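Local structure of uncharacterized protein MJ0754 (Methanocaldococcus jannaschii, 3Q4N) at residues L30-L44 / Y91-A105. The protein is of unknown function but is a ferritin-like four-helix-bundle protein that binds metal, consistent with a dinuclear metal centre. Sequence-based numbering, arbitrary orientation.
Sequences LARDVYLTLYNKWKL and YKKLVEKGDKSEVDA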
loop_
_atom_site.group_PDB
_atom_site.type_symbol
_atom_site.label_atom_id
_atom_site.label_comp_id
_atom_site.label_asym_id
_atom_site.label_seq_id
_atom_site.Cartn_x
_atom_site.Cartn_y
_atom_site.Cartn_z
ATOM N N LEU B 30 2.147 3.937 15.303
ATOM C CA LEU B 30 1.994 5.137 14.490
ATOM C C LEU B 30 0.602 5.738 14.713
ATOM O O LEU B 30 0.463 6.890 15.158
ATOM C CB LEU B 30 2.210 4.826 13.009
ATOM C CG LEU B 30 1.848 5.936 12.023
ATOM C CD1 LEU B 30 2.550 7.257 12.375
ATOM C CD2 LEU B 30 2.152 5.508 10.589
ATOM N N ALA B 31 -0.416 4.945 14.402
ATOM C CA ALA B 31 -1.792 5.320 14.629
ATOM C C ALA B 31 -1.944 5.937 16.016
ATOM O O ALA B 31 -2.423 7.052 16.152
ATOM C CB ALA B 31 -2.676 4.096 14.489
ATOM N N ARG B 32 -1.493 5.230 17.044
ATOM C CA ARG B 32 -1.661 5.712 18.391
ATOM C C ARG B 32 -0.955 7.063 18.620
ATOM O O ARG B 32 -1.576 8.030 19.089
ATOM C CB ARG B 32 -1.240 4.652 19.403
ATOM C CG ARG B 32 -1.625 5.015 20.840
ATOM C CD ARG B 32 -0.662 4.432 21.906
ATOM N NE ARG B 32 0.733 4.859 21.725
ATOM C CZ ARG B 32 1.784 4.298 22.321
ATOM N NH1 ARG B 32 1.613 3.278 23.158
ATOM N NH2 ARG B 32 3.014 4.752 22.076
ATOM N N ASP B 33 0.324 7.143 18.261
ATOM C CA ASP B 33 1.115 8.370 18.481
ATOM C C ASP B 33 0.545 9.547 17.697
ATOM O O ASP B 33 0.561 10.698 18.167
ATOM C CB ASP B 33 2.576 8.167 18.086
ATOM C CG ASP B 33 3.247 7.048 18.860
ATOM O OD1 ASP B 33 4.188 6.454 18.304
ATOM O OD2 ASP B 33 2.843 6.750 20.011
ATOM N N VAL B 34 0.028 9.265 16.504
ATOM C CA VAL B 34 -0.660 10.316 15.761
ATOM C C VAL B 34 -1.913 10.791 16.502
ATOM O O VAL B 34 -2.023 11.972 16.837
ATOM C CB VAL B 34 -0.965 9.933 14.311
ATOM C CG1 VAL B 34 -1.694 11.063 13.639
ATOM C CG2 VAL B 34 0.332 9.647 13.579
ATOM N N TYR B 35 -2.837 9.877 16.779
ATOM C CA TYR B 35 -4.073 10.295 17.406
ATOM C C TYR B 35 -3.770 11.096 18.689
ATOM O O TYR B 35 -4.248 12.215 18.858
ATOM C CB TYR B 35 -5.033 9.113 17.626
ATOM C CG TYR B 35 -5.391 8.347 16.349
ATOM C CD1 TYR B 35 -5.474 8.988 15.127
ATOM C CD2 TYR B 35 -5.667 6.983 16.379
ATOM C CE1 TYR B 35 -5.796 8.308 13.966
ATOM C CE2 TYR B 35 -5.984 6.286 15.209
ATOM C CZ TYR B 35 -6.049 6.967 14.006
ATOM O OH TYR B 35 -6.355 6.303 12.832
ATOM N N LEU B 36 -2.921 10.546 19.548
ATOM C CA LEU B 36 -2.449 11.242 20.750
ATOM C C LEU B 36 -1.956 12.678 20.517
ATOM O O LEU B 36 -2.381 13.601 21.220
ATOM C CB LEU B 36 -1.341 10.424 21.406
ATOM C CG LEU B 36 -1.788 9.207 22.209
ATOM C CD1 LEU B 36 -0.699 8.180 22.261
ATOM C CD2 LEU B 36 -2.169 9.634 23.608
ATOM N N THR B 37 -1.052 12.860 19.553
ATOM C CA THR B 37 -0.616 14.204 19.142
ATOM C C THR B 37 -1.787 15.122 18.840
ATOM O O THR B 37 -1.847 16.246 19.315
ATOM C CB THR B 37 0.175 14.150 17.830
ATOM O OG1 THR B 37 1.320 13.314 17.991
ATOM C CG2 THR B 37 0.592 15.544 17.380
ATOM N N LEU B 38 -2.699 14.632 18.012
ATOM C CA LEU B 38 -3.721 15.461 17.407
ATOM C C LEU B 38 -4.785 15.850 18.410
ATOM O O LEU B 38 -5.403 16.913 18.300
ATOM C CB LEU B 38 -4.326 14.738 16.210
ATOM C CG LEU B 38 -3.435 14.847 14.979
ATOM C CD1 LEU B 38 -3.975 14.029 13.809
ATOM C CD2 LEU B 38 -3.259 16.318 14.582
ATOM N N TYR B 39 -4.994 14.976 19.387
ATOM C CA TYR B 39 -5.840 15.301 20.489
ATOM C C TYR B 39 -5.200 16.440 21.245
ATOM O O TYR B 39 -5.881 17.397 21.586
ATOM C CB TYR B 39 -5.985 14.118 21.398
ATOM C CG TYR B 39 -6.858 14.380 22.595
ATOM C CD1 TYR B 39 -6.295 14.616 23.848
ATOM C CD2 TYR B 39 -8.259 14.375 22.482
ATOM C CE1 TYR B 39 -7.099 14.843 24.961
ATOM C CE2 TYR B 39 -9.081 14.603 23.594
ATOM C CZ TYR B 39 -8.486 14.830 24.827
ATOM O OH TYR B 39 -9.261 15.053 25.932
ATOM N N ASN B 40 -3.893 16.352 21.506
ATOM C CA ASN B 40 -3.198 17.460 22.201
ATOM C C ASN B 40 -3.388 18.777 21.471
ATOM O O ASN B 40 -3.564 19.816 22.126
ATOM C CB ASN B 40 -1.710 17.181 22.482
ATOM C CG ASN B 40 -1.503 16.167 23.627
ATOM O OD1 ASN B 40 -2.328 16.060 24.551
ATOM N ND2 ASN B 40 -0.393 15.417 23.566
ATOM N N LYS B 41 -3.413 18.711 20.130
ATOM C CA LYS B 41 -3.581 19.893 19.290
ATOM C C LYS B 41 -5.006 20.422 19.260
ATOM O O LYS B 41 -5.207 21.615 19.463
ATOM C CB LYS B 41 -3.088 19.668 17.861
ATOM C CG LYS B 41 -3.422 20.846 16.931
ATOM C CD LYS B 41 -3.052 22.200 17.589
ATOM C CE LYS B 41 -3.654 23.422 16.881
ATOM N NZ LYS B 41 -2.916 23.767 15.607
ATOM N N TRP B 42 -5.972 19.537 19.005
ATOM C CA TRP B 42 -7.364 19.920 18.714
ATOM C C TRP B 42 -8.371 19.577 19.787
ATOM O O TRP B 42 -9.430 20.188 19.834
ATOM C CB TRP B 42 -7.845 19.297 17.397
ATOM C CG TRP B 42 -7.047 19.731 16.247
ATOM C CD1 TRP B 42 -6.200 18.967 15.515
ATOM C CD2 TRP B 42 -6.991 21.051 15.696
ATOM N NE1 TRP B 42 -5.615 19.718 14.531
ATOM C CE2 TRP B 42 -6.076 21.008 14.616
ATOM C CE3 TRP B 42 -7.632 22.272 16.005
ATOM C CZ2 TRP B 42 -5.772 22.146 13.835
ATOM C CZ3 TRP B 42 -7.327 23.405 15.238
ATOM C CH2 TRP B 42 -6.402 23.328 14.162
ATOM N N LYS B 43 -8.068 18.577 20.608
ATOM C CA LYS B 43 -8.917 18.209 21.748
ATOM C C LYS B 43 -10.238 17.515 21.359
ATOM O O LYS B 43 -11.237 17.561 22.126
ATOM C CB LYS B 43 -9.179 19.435 22.636
ATOM C CG LYS B 43 -8.405 19.442 23.946
ATOM C CD LYS B 43 -6.869 19.550 23.781
ATOM C CE LYS B 43 -6.261 20.524 24.815
ATOM N NZ LYS B 43 -6.919 20.480 26.172
ATOM N N LEU B 44 -10.236 16.874 20.182
ATOM C CA LEU B 44 -11.401 16.138 19.693
ATOM C C LEU B 44 -11.437 14.760 20.320
ATOM O O LEU B 44 -10.492 13.983 20.168
ATOM C CB LEU B 44 -11.401 16.031 18.161
ATOM C CG LEU B 44 -11.629 17.322 17.368
ATOM C CD1 LEU B 44 -11.434 17.088 15.875
ATOM C CD2 LEU B 44 -12.999 17.951 17.677
ATOM N N TYR B 91 5.004 9.207 10.249
ATOM C CA TYR B 91 4.476 9.950 11.374
ATOM C C TYR B 91 4.552 11.458 11.175
ATOM O O TYR B 91 3.604 12.196 11.456
ATOM C CB TYR B 91 5.231 9.580 12.644
ATOM C CG TYR B 91 4.821 10.390 13.850
ATOM C CD1 TYR B 91 3.733 10.015 14.617
ATOM C CD2 TYR B 91 5.518 11.535 14.210
ATOM C CE1 TYR B 91 3.351 10.759 15.716
ATOM C CE2 TYR B 91 5.156 12.281 15.305
ATOM C CZ TYR B 91 4.075 11.890 16.056
ATOM O OH TYR B 91 3.705 12.623 17.150
ATOM N N LYS B 92 5.702 11.913 10.714
ATOM C CA LYS B 92 5.940 13.340 10.569
ATOM C C LYS B 92 5.032 13.940 9.489
ATOM O O LYS B 92 4.324 14.907 9.737
ATOM C CB LYS B 92 7.430 13.606 10.307
ATOM C CG LYS B 92 8.337 13.295 11.522
ATOM C CD LYS B 92 9.843 13.387 11.212
ATOM C CE LYS B 92 10.603 13.802 12.481
ATOM N NZ LYS B 92 12.071 13.936 12.272
ATOM N N LYS B 93 5.020 13.328 8.311
ATOM C CA LYS B 93 4.179 13.773 7.212
ATOM C C LYS B 93 2.714 13.882 7.672
ATOM O O LYS B 93 1.962 14.773 7.242
ATOM C CB LYS B 93 4.338 12.795 6.034
ATOM C CG LYS B 93 3.672 13.210 4.721
ATOM C CD LYS B 93 3.423 11.976 3.828
ATOM C CE LYS B 93 2.047 12.021 3.129
ATOM N NZ LYS B 93 1.567 10.650 2.751
ATOM N N LEU B 94 2.318 12.989 8.572
ATOM C CA LEU B 94 0.928 12.925 8.993
ATOM C C LEU B 94 0.590 14.016 9.956
ATOM O O LEU B 94 -0.343 14.771 9.708
ATOM C CB LEU B 94 0.570 11.561 9.561
ATOM C CG LEU B 94 0.448 10.573 8.403
ATOM C CD1 LEU B 94 0.217 9.160 8.894
ATOM C CD2 LEU B 94 -0.656 11.017 7.478
ATOM N N VAL B 95 1.347 14.121 11.042
ATOM C CA VAL B 95 1.137 15.237 11.956
ATOM C C VAL B 95 1.271 16.539 11.153
ATOM O O VAL B 95 0.612 17.535 11.455
ATOM C CB VAL B 95 2.092 15.222 13.170
ATOM C CG1 VAL B 95 1.735 14.117 14.120
ATOM C CG2 VAL B 95 3.517 15.053 12.720
ATOM N N GLU B 96 2.103 16.507 10.112
ATOM C CA GLU B 96 2.324 17.684 9.279
ATOM C C GLU B 96 1.020 18.160 8.679
ATOM O O GLU B 96 0.652 19.335 8.846
ATOM C CB GLU B 96 3.349 17.429 8.169
ATOM C CG GLU B 96 4.735 18.017 8.431
ATOM C CD GLU B 96 5.445 18.377 7.134
ATOM O OE1 GLU B 96 4.775 18.970 6.252
ATOM O OE2 GLU B 96 6.660 18.068 6.995
ATOM N N LYS B 97 0.330 17.242 7.997
ATOM C CA LYS B 97 -0.999 17.515 7.441
ATOM C C LYS B 97 -2.004 17.879 8.549
ATOM O O LYS B 97 -2.553 18.968 8.555
ATOM C CB LYS B 97 -1.493 16.347 6.555
ATOM C CG LYS B 97 -0.634 16.095 5.267
ATOM C CD LYS B 97 -1.440 15.483 4.085
ATOM C CE LYS B 97 -0.639 15.450 2.759
ATOM N NZ LYS B 97 -1.529 15.315 1.544
ATOM N N GLY B 98 -2.189 16.988 9.513
ATOM C CA GLY B 98 -3.286 17.101 10.464
ATOM C C GLY B 98 -3.208 18.275 11.410
ATOM O O GLY B 98 -4.196 18.606 12.070
ATOM N N ASP B 99 -2.039 18.906 11.486
ATOM C CA ASP B 99 -1.840 20.036 12.393
ATOM C C ASP B 99 -2.351 21.310 11.749
ATOM O O ASP B 99 -2.224 22.398 12.321
ATOM C CB ASP B 99 -0.358 20.205 12.751
ATOM C CG ASP B 99 -0.147 20.709 14.177
ATOM O OD1 ASP B 99 0.196 21.909 14.333
ATOM O OD2 ASP B 99 -0.330 19.905 15.135
ATOM N N LYS B 100 -2.925 21.168 10.556
ATOM C CA LYS B 100 -3.374 22.311 9.760
ATOM C C LYS B 100 -4.845 22.705 9.994
ATOM O O LYS B 100 -5.161 23.895 10.142
ATOM C CB LYS B 100 -3.064 22.093 8.279
ATOM C CG LYS B 100 -1.596 22.337 7.910
ATOM C CD LYS B 100 -1.451 22.546 6.414
ATOM C CE LYS B 100 -1.493 21.233 5.635
ATOM N NZ LYS B 100 -0.120 20.884 5.184
ATOM N N SER B 101 -5.741 21.719 10.031
ATOM C CA SER B 101 -7.131 21.988 10.389
ATOM C C SER B 101 -7.770 20.816 11.104
ATOM O O SER B 101 -7.350 19.683 10.935
ATOM C CB SER B 101 -7.957 22.359 9.146
ATOM O OG SER B 101 -8.367 21.217 8.410
ATOM N N GLU B 102 -8.803 21.098 11.890
ATOM C CA GLU B 102 -9.747 20.071 12.322
ATOM C C GLU B 102 -10.131 19.110 11.194
ATOM O O GLU B 102 -9.948 17.900 11.322
ATOM C CB GLU B 102 -10.999 20.709 12.897
ATOM C CG GLU B 102 -10.838 21.067 14.345
ATOM C CD GLU B 102 -11.943 21.956 14.851
ATOM O OE1 GLU B 102 -12.260 21.877 16.058
ATOM O OE2 GLU B 102 -12.485 22.744 14.045
ATOM N N VAL B 103 -10.646 19.631 10.086
ATOM C CA VAL B 103 -10.983 18.759 8.969
ATOM C C VAL B 103 -9.760 17.894 8.567
ATOM O O VAL B 103 -9.914 16.710 8.218
ATOM C CB VAL B 103 -11.562 19.552 7.767
ATOM C CG1 VAL B 103 -12.117 18.593 6.698
ATOM C CG2 VAL B 103 -12.647 20.554 8.232
ATOM N N ASP B 104 -8.555 18.472 8.656
ATOM C CA ASP B 104 -7.326 17.749 8.314
ATOM C C ASP B 104 -7.016 16.618 9.272
ATOM O O ASP B 104 -6.938 15.451 8.859
ATOM C CB ASP B 104 -6.135 18.688 8.222
ATOM C CG ASP B 104 -6.080 19.429 6.880
ATOM O OD1 ASP B 104 -6.680 18.934 5.891
ATOM O OD2 ASP B 104 -5.434 20.507 6.813
ATOM N N ALA B 105 -6.833 16.971 10.545
ATOM C CA ALA B 105 -6.789 15.998 11.646
ATOM C C ALA B 105 -7.680 14.818 11.333
ATOM O O ALA B 105 -7.229 13.680 11.304
ATOM C CB ALA B 105 -7.236 16.638 12.938
#
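The ring of Tyr-91 is a knob that drops into the hollow formed on helix 30-42 by Leu-30, Asp-33, Val-34 and Thr-37. A chi1 of 175°, which sets CG opposite the backbone N, swings the ring toward helix 30-42, where Thr-37 comes to meet it from the opposite direction. Leu-30 CD1 meets the ring at its edge and lies 3.6 Å from Tyr-91 CB, while Val-34 CG2 approaches CD1 of the tyrosine and Asp-33 CB its CE1. At the far end Tyr-91 OH donates to Thr-37 OG1 over 2.6 Å, and that hydroxyl in turn donates to Asp-33 O, a relay that fixes the end of the knob. Val-95 CG1, one turn on, lies over one face of the Tyr-91 ring, toward its rim, and touches Thr-37 CG2, 3.7 Å away. Helix 85-98 thus lies against the outside of helix 15-42, part of the ferritin-like bundle, their short segments running roughly parallel at 29° with axes 10.2 Å apart; the chain then turns through residues 99-101 into helix 102-125. Ser-101 caps that helix, its OG accepting from Asp-104 N. Leu-38 pushes its methyls into the corner between the two helices, CD2 against Gly-98 O and CD1 against the backbone of Ala-105. Beyond it the flat indole of Trp-42 fills the notch between the helix ends: Glu-102 N lies over one face, Lys-41 CG over the other, Ser-101 C is close to CZ2, and Ala-105 CB abuts CD1 at 3.6 Å. Trp-42 NE1 donates to Gly-98 O (3.1 Å, 160°), close to the indole plane and in the carbonyl plane. At the exposed margin, the kinked Lys-41 chain crosses Asp-99 at about a right angle, its NZ making only a long salt bridge of 3.8 Å with Asp-99 OD1.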